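Local coordinates for protein UDP-galactopyranose mutase (Deinococcus radiodurans, PDB 3HDQ) that probably interconverts UDP-galactopyranose and UDP-galactofuranose as an FAD-dependent mutase, and binds both the flavin cofactor and the UDP-galactose substrate, at residues P333-P338 and R364-Y370; V359-G363 and Q379-T383. One frame throughout, in Å; residues are numbered along the deposited sequence.

Both contacts draw on the same run of chain: strand 359-361 leads through Gly363 straight into the loop 364-370, which ends just before helix 373-388. Interaction 2 ties the segment 359-363 to the helix at the edge of the parallel FAD-binding sheet, about 17 Å from the chain centre; it is small, buried and mostly aliphatic, with one amide hydrogen bond. Interaction 1, about 9 Å from the chain centre, sets the loop against the end of strand 320-336 of the mixed sheet. It is larger and only partly buried, rich in tyrosine and proline, and reaches the substrate diphosphate. A probable hydrogen bond between Thr367 OG1 and Gln379 NE2 (3.2 Å) joins the two.

Interaction 1 of 2, residues P333-P338 and R364-Y370; sequences PYYPVP and RLATYRY. With GDU (galactose-uridine-5'-diphosphate), chain K.
At the end of strand 320-336, Tyr334 and Tyr335 both face Arg275 in a classic beta bulge, and the chain stays extended through Tyr335 and Pro336. Against it lies a loop that starts with helical angles at 364-366, takes positive phi and psi at Tyr368 (53°/50°), and is closed by Arg369 N to Arg364 O (3.0 Å). The backbones come closest at Pro336 and Tyr368, CA to CA 5.5 Å. Rigid, apolar Pro336 (C-gamma exo) lays CB over the face of the Tyr368 ring, 3.5 Å from its centroid, a CH-pi contact; Tyr368 OH accepts Val337 N at 3.2 Å and also bonds Pro273 O. Long Arg364 (chi1 t, chi2 t, chi3 m) sends NH1 to Tyr334 O at 2.5 Å, over one face of the Tyr335 ring, while its backbone N bonds FAD. Tyr335 turns its edge to the face of Tyr370, offset, centroids 5.7 Å apart. The pair forms a substrate-binding wall, pairing hydroxyls with the β-phosphate: Tyr335 OH reaches GDU O1B and Tyr370 OH reaches GDU O2B, each at 2.8 Å.

Interaction 2 of 2, residues V359-G363 and Q379-T383; sequences VTFVG and QALAT
Val362, Gln379 and Thr383 account for most of this contact, where edge strand 359-361 of the Rossmann-like parallel sheet runs on into Gly363 and meets helix 373-388. Val362 stays extended (-148°/142°) and lies nearest Ala380, CA to CA 6.7 Å; Gly363 CA and Gln379 CA follow at 7.2 Å. Val362 points toward the helix, and its chi1 t rotamer places CG2 3.9 Å from Thr383 CG2 and CG1 4.2 Å from Ala380 CA, a small residue that lets the branched side chain come close. Leu44 of helix 39-50 also touches Val362. Thr383 (chi1 m) ties OG1 to Gln379 O at 3.1 Å, one turn back, and its methyl CG2 also lies 3.8 Å from Thr360 OG1. Gln379, extended with chi1 and chi2 t, brings OE1 to Gly363 N at 2.7 Å, while NE2 bonds Thr367. Gly363, which touches FAD, has phi/psi of 110°/173°, where a CB would jam against the preceding carbonyl. Aliphatic packing thus seats the strand, and the glutamine amide takes up the backbone NH of Gly363.

Interaction 1 of 2, residues P333-P338 and R364-Y370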
loop_
_atom_site.group_PDB
_atom_site.type_symbol
_atom_site.label_atom_id
_atom_site.label_comp_id
_atom_site.label_asym_id
_atom_site.label_seq_id
_atom_site.Cartn_x
_atom_site.Cartn_y
_atom_site.Cartn_z
ATOM N N PRO A 333 7.622 20.805 -2.827
ATOM C CA PRO A 333 8.840 21.061 -3.597
ATOM C C PRO A 333 9.313 19.781 -4.276
ATOM O O PRO A 333 9.434 18.767 -3.591
ATOM C CB PRO A 333 9.851 21.492 -2.522
ATOM C CG PRO A 333 9.384 20.814 -1.258
ATOM C CD PRO A 333 7.882 20.612 -1.386
ATOM N N TYR A 334 9.572 19.831 -5.583
ATOM C CA TYR A 334 10.075 18.669 -6.326
ATOM C C TYR A 334 11.434 18.917 -6.988
ATOM O O TYR A 334 12.201 17.980 -7.193
ATOM C CB TYR A 334 9.083 18.219 -7.405
ATOM C CG TYR A 334 7.728 17.779 -6.893
ATOM C CD1 TYR A 334 6.566 18.325 -7.412
ATOM C CD2 TYR A 334 7.611 16.819 -5.895
ATOM C CE1 TYR A 334 5.332 17.940 -6.962
ATOM C CE2 TYR A 334 6.368 16.421 -5.435
ATOM C CZ TYR A 334 5.230 16.988 -5.972
ATOM O OH TYR A 334 3.976 16.603 -5.528
ATOM N N TYR A 335 11.723 20.173 -7.324
ATOM C CA TYR A 335 12.964 20.524 -8.013
ATOM C C TYR A 335 13.662 21.700 -7.339
ATOM O O TYR A 335 13.044 22.740 -7.118
ATOM C CB TYR A 335 12.673 20.993 -9.440
ATOM C CG TYR A 335 11.990 20.016 -10.379
ATOM C CD1 TYR A 335 10.611 19.864 -10.375
ATOM C CD2 TYR A 335 12.727 19.287 -11.310
ATOM C CE1 TYR A 335 9.991 18.996 -11.241
ATOM C CE2 TYR A 335 12.112 18.416 -12.181
ATOM C CZ TYR A 335 10.746 18.276 -12.146
ATOM O OH TYR A 335 10.128 17.408 -13.008
ATOM N N PRO A 336 14.963 21.564 -7.050
ATOM C CA PRO A 336 15.723 22.784 -6.784
ATOM C C PRO A 336 15.781 23.585 -8.083
ATOM O O PRO A 336 15.568 23.008 -9.157
ATOM C CB PRO A 336 17.131 22.268 -6.448
ATOM C CG PRO A 336 17.018 20.776 -6.357
ATOM C CD PRO A 336 15.826 20.378 -7.153
ATOM N N VAL A 337 16.075 24.878 -7.994
ATOM C CA VAL A 337 16.125 25.750 -9.164
ATOM C C VAL A 337 17.551 26.282 -9.392
ATOM O O VAL A 337 17.875 27.396 -8.985
ATOM C CB VAL A 337 15.137 26.925 -9.001
ATOM C CG1 VAL A 337 15.102 27.794 -10.255
ATOM C CG2 VAL A 337 13.742 26.398 -8.664
ATOM N N PRO A 338 18.405 25.485 -10.055
ATOM C CA PRO A 338 19.818 25.856 -10.180
ATOM C C PRO A 338 20.026 27.162 -10.971
ATOM O O PRO A 338 19.769 27.220 -12.170
ATOM C CB PRO A 338 20.432 24.650 -10.915
ATOM C CG PRO A 338 19.437 23.541 -10.731
ATOM C CD PRO A 338 18.118 24.220 -10.751
ATOM N N ARG A 364 17.704 14.920 -2.560
ATOM C CA ARG A 364 17.467 16.008 -3.502
ATOM C C ARG A 364 17.076 17.323 -2.813
ATOM O O ARG A 364 17.640 18.374 -3.121
ATOM C CB ARG A 364 16.418 15.629 -4.561
ATOM C CG ARG A 364 16.017 16.803 -5.435
ATOM C CD ARG A 364 14.822 16.526 -6.371
ATOM N NE ARG A 364 15.226 15.830 -7.583
ATOM C CZ ARG A 364 14.635 15.958 -8.768
ATOM N NH1 ARG A 364 13.599 16.760 -8.927
ATOM N NH2 ARG A 364 15.083 15.260 -9.799
ATOM N N LEU A 365 16.115 17.265 -1.895
ATOM C CA LEU A 365 15.564 18.477 -1.271
ATOM C C LEU A 365 16.470 19.067 -0.197
ATOM O O LEU A 365 16.636 20.283 -0.102
ATOM C CB LEU A 365 14.206 18.184 -0.642
ATOM C CG LEU A 365 13.196 17.613 -1.634
ATOM C CD1 LEU A 365 11.866 17.382 -0.942
ATOM C CD2 LEU A 365 13.065 18.577 -2.805
ATOM N N ALA A 366 17.042 18.186 0.610
ATOM C CA ALA A 366 17.817 18.571 1.766
ATOM C C ALA A 366 19.194 19.143 1.407
ATOM O O ALA A 366 19.754 19.957 2.157
ATOM C CB ALA A 366 17.951 17.366 2.703
ATOM N N THR A 367 19.742 18.717 0.270
ATOM C CA THR A 367 21.038 19.221 -0.170
ATOM C C THR A 367 20.909 20.042 -1.446
ATOM O O THR A 367 21.911 20.419 -2.053
ATOM C CB THR A 367 22.099 18.100 -0.354
ATOM O OG1 THR A 367 21.749 17.245 -1.460
ATOM C CG2 THR A 367 22.215 17.276 0.907
ATOM N N TYR A 368 19.672 20.318 -1.845
ATOM C CA TYR A 368 19.400 21.209 -2.976
ATOM C C TYR A 368 20.170 20.784 -4.231
ATOM O O TYR A 368 20.843 21.592 -4.877
ATOM C CB TYR A 368 19.720 22.662 -2.600
ATOM C CG TYR A 368 18.911 23.702 -3.357
ATOM C CD1 TYR A 368 17.536 23.784 -3.195
ATOM C CD2 TYR A 368 19.527 24.610 -4.209
ATOM C CE1 TYR A 368 16.791 24.723 -3.862
ATOM C CE2 TYR A 368 18.787 25.564 -4.891
ATOM C CZ TYR A 368 17.416 25.613 -4.710
ATOM O OH TYR A 368 16.660 26.548 -5.379
ATOM N N ARG A 369 20.066 19.505 -4.563
ATOM C CA ARG A 369 20.754 18.956 -5.716
ATOM C C ARG A 369 19.763 18.319 -6.689
ATOM O O ARG A 369 18.884 17.567 -6.276
ATOM C CB ARG A 369 21.823 17.963 -5.259
ATOM C CG ARG A 369 22.981 18.659 -4.545
ATOM C CD ARG A 369 24.059 17.689 -4.135
ATOM N NE ARG A 369 25.007 18.265 -3.189
ATOM C CZ ARG A 369 25.983 17.569 -2.612
ATOM N NH1 ARG A 369 26.126 16.280 -2.890
ATOM N NH2 ARG A 369 26.808 18.151 -1.754
ATOM N N TYR A 370 19.889 18.655 -7.972
ATOM C CA TYR A 370 18.988 18.133 -9.011
ATOM C C TYR A 370 19.374 16.681 -9.338
ATOM O O TYR A 370 19.903 16.395 -10.412
ATOM C CB TYR A 370 19.047 19.037 -10.265
ATOM C CG TYR A 370 17.945 18.869 -11.316
ATOM C CD1 TYR A 370 17.132 17.738 -11.350
ATOM C CD2 TYR A 370 17.754 19.831 -12.304
ATOM C CE1 TYR A 370 16.142 17.581 -12.324
ATOM C CE2 TYR A 370 16.767 19.684 -13.286
ATOM C CZ TYR A 370 15.966 18.556 -13.290
ATOM O OH TYR A 370 14.985 18.399 -14.249
HETATM N N1 GDU K . 14.426 20.091 -21.648
HETATM C C2 GDU K . 13.841 20.602 -22.628
HETATM N N3 GDU K . 13.110 20.202 -23.579
HETATM C C4 GDU K . 12.877 18.879 -23.542
HETATM C C5 GDU K . 13.490 18.097 -22.443
HETATM C C6 GDU K . 14.241 18.745 -21.529
HETATM O O2 GDU K . 14.039 22.008 -22.683
HETATM O O4 GDU K . 12.155 18.337 -24.377
HETATM C C1D GDU K . 15.191 20.830 -20.684
HETATM C C2D GDU K . 14.434 21.560 -19.549
HETATM O O2D GDU K . 15.145 22.689 -19.057
HETATM C C3D GDU K . 14.332 20.449 -18.524
HETATM C C4D GDU K . 15.770 19.937 -18.590
HETATM O O4D GDU K . 16.148 20.027 -19.967
HETATM O O3D GDU K . 13.963 20.958 -17.245
HETATM C C5D GDU K . 16.053 18.627 -17.869
HETATM O O5D GDU K . 15.247 17.662 -18.570
HETATM P PA GDU K . 14.625 16.382 -17.848
HETATM O O1A GDU K . 14.140 15.452 -18.906
HETATM O O2A GDU K . 15.699 15.726 -17.084
HETATM O O3A GDU K . 13.364 16.794 -16.975
HETATM P PB GDU K . 12.895 15.972 -15.706
HETATM O O1B GDU K . 11.735 16.776 -15.254
HETATM O O2B GDU K . 13.843 15.894 -14.567
HETATM O O3B GDU K . 12.325 14.513 -16.058
HETATM C "C1'" GDU K . 12.087 13.327 -15.274
HETATM C "C2'" GDU K . 13.400 12.525 -15.166
HETATM C "C3'" GDU K . 13.955 12.426 -16.606
HETATM C "C4'" GDU K . 12.997 11.504 -17.420
HETATM C "C5'" GDU K . 11.548 12.047 -17.278
HETATM C "C6'" GDU K . 10.462 11.063 -17.798
HETATM O "O2'" GDU K . 14.315 13.124 -14.230
HETATM O "O3'" GDU K . 15.309 11.922 -16.556
HETATM O "O4'" GDU K . 13.115 10.165 -16.895
HETATM O "O5'" GDU K . 11.099 12.540 -15.984
HETATM O "O6'" GDU K . 10.007 11.391 -19.133
#

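Interaction 2 of 2, residues V359-G363 and Q379-T383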
loop_
_atom_site.group_PDB
_atom_site.type_symbol
_atom_site.label_atom_id
_atom_site.label_comp_id
_atom_site.label_asym_id
_atom_site.label_seq_id
_atom_site.Cartn_x
_atom_site.Cartn_y
_atom_site.Cartn_z
ATOM N N VAL A 359 22.535 16.525 13.267
ATOM C CA VAL A 359 21.675 16.383 12.107
ATOM C C VAL A 359 22.515 16.220 10.852
ATOM O O VAL A 359 23.438 16.998 10.611
ATOM C CB VAL A 359 20.742 17.596 11.939
ATOM C CG1 VAL A 359 19.766 17.366 10.797
ATOM C CG2 VAL A 359 19.977 17.843 13.218
ATOM N N THR A 360 22.216 15.197 10.059
ATOM C CA THR A 360 22.809 15.125 8.728
ATOM C C THR A 360 21.774 15.206 7.601
ATOM O O THR A 360 20.705 14.598 7.657
ATOM C CB THR A 360 23.867 13.980 8.553
ATOM O OG1 THR A 360 23.625 13.262 7.340
ATOM C CG2 THR A 360 23.868 13.030 9.705
ATOM N N PHE A 361 22.109 16.011 6.599
ATOM C CA PHE A 361 21.206 16.337 5.514
ATOM C C PHE A 361 21.557 15.504 4.284
ATOM O O PHE A 361 22.726 15.406 3.907
ATOM C CB PHE A 361 21.282 17.844 5.212
ATOM C CG PHE A 361 20.824 18.714 6.354
ATOM C CD1 PHE A 361 21.580 18.816 7.513
ATOM C CD2 PHE A 361 19.629 19.415 6.273
ATOM C CE1 PHE A 361 21.159 19.588 8.560
ATOM C CE2 PHE A 361 19.201 20.199 7.325
ATOM C CZ PHE A 361 19.973 20.290 8.472
ATOM N N VAL A 362 20.542 14.889 3.677
ATOM C CA VAL A 362 20.747 13.982 2.547
ATOM C C VAL A 362 19.567 14.050 1.604
ATOM O O VAL A 362 18.430 14.154 2.055
ATOM C CB VAL A 362 20.856 12.502 2.993
ATOM C CG1 VAL A 362 21.384 11.645 1.845
ATOM C CG2 VAL A 362 21.735 12.362 4.224
ATOM N N GLY A 363 19.838 13.983 0.300
ATOM C CA GLY A 363 18.786 13.832 -0.692
ATOM C C GLY A 363 18.563 15.058 -1.551
ATOM O O GLY A 363 19.148 16.117 -1.303
ATOM N N GLN A 379 24.349 8.823 -2.960
ATOM C CA GLN A 379 24.571 9.802 -1.896
ATOM C C GLN A 379 24.311 9.175 -0.524
ATOM O O GLN A 379 25.104 9.338 0.409
ATOM C CB GLN A 379 23.693 11.052 -2.085
ATOM C CG GLN A 379 24.134 12.250 -1.236
ATOM C CD GLN A 379 23.124 13.399 -1.232
ATOM O OE1 GLN A 379 21.909 13.181 -1.179
ATOM N NE2 GLN A 379 23.632 14.635 -1.280
ATOM N N ALA A 380 23.196 8.463 -0.408
ATOM C CA ALA A 380 22.806 7.846 0.858
ATOM C C ALA A 380 23.806 6.774 1.317
ATOM O O ALA A 380 24.142 6.699 2.500
ATOM C CB ALA A 380 21.382 7.272 0.756
ATOM N N LEU A 381 24.284 5.957 0.377
ATOM C CA LEU A 381 25.264 4.922 0.687
ATOM C C LEU A 381 26.551 5.561 1.170
ATOM O O LEU A 381 27.185 5.061 2.094
ATOM C CB LEU A 381 25.558 4.041 -0.529
ATOM C CG LEU A 381 24.386 3.186 -1.019
ATOM C CD1 LEU A 381 24.775 2.429 -2.285
ATOM C CD2 LEU A 381 23.929 2.227 0.072
ATOM N N ALA A 382 26.941 6.663 0.537
ATOM C CA ALA A 382 28.184 7.338 0.908
ATOM C C ALA A 382 28.051 8.030 2.264
ATOM O O ALA A 382 29.006 8.091 3.027
ATOM C CB ALA A 382 28.610 8.338 -0.175
ATOM N N THR A 383 26.857 8.541 2.559
ATOM C CA THR A 383 26.595 9.135 3.861
ATOM C C THR A 383 26.677 8.058 4.940
ATOM O O THR A 383 27.190 8.308 6.029
ATOM C CB THR A 383 25.222 9.841 3.908
ATOM O OG1 THR A 383 25.232 10.961 3.023
ATOM C CG2 THR A 383 24.907 10.337 5.304
#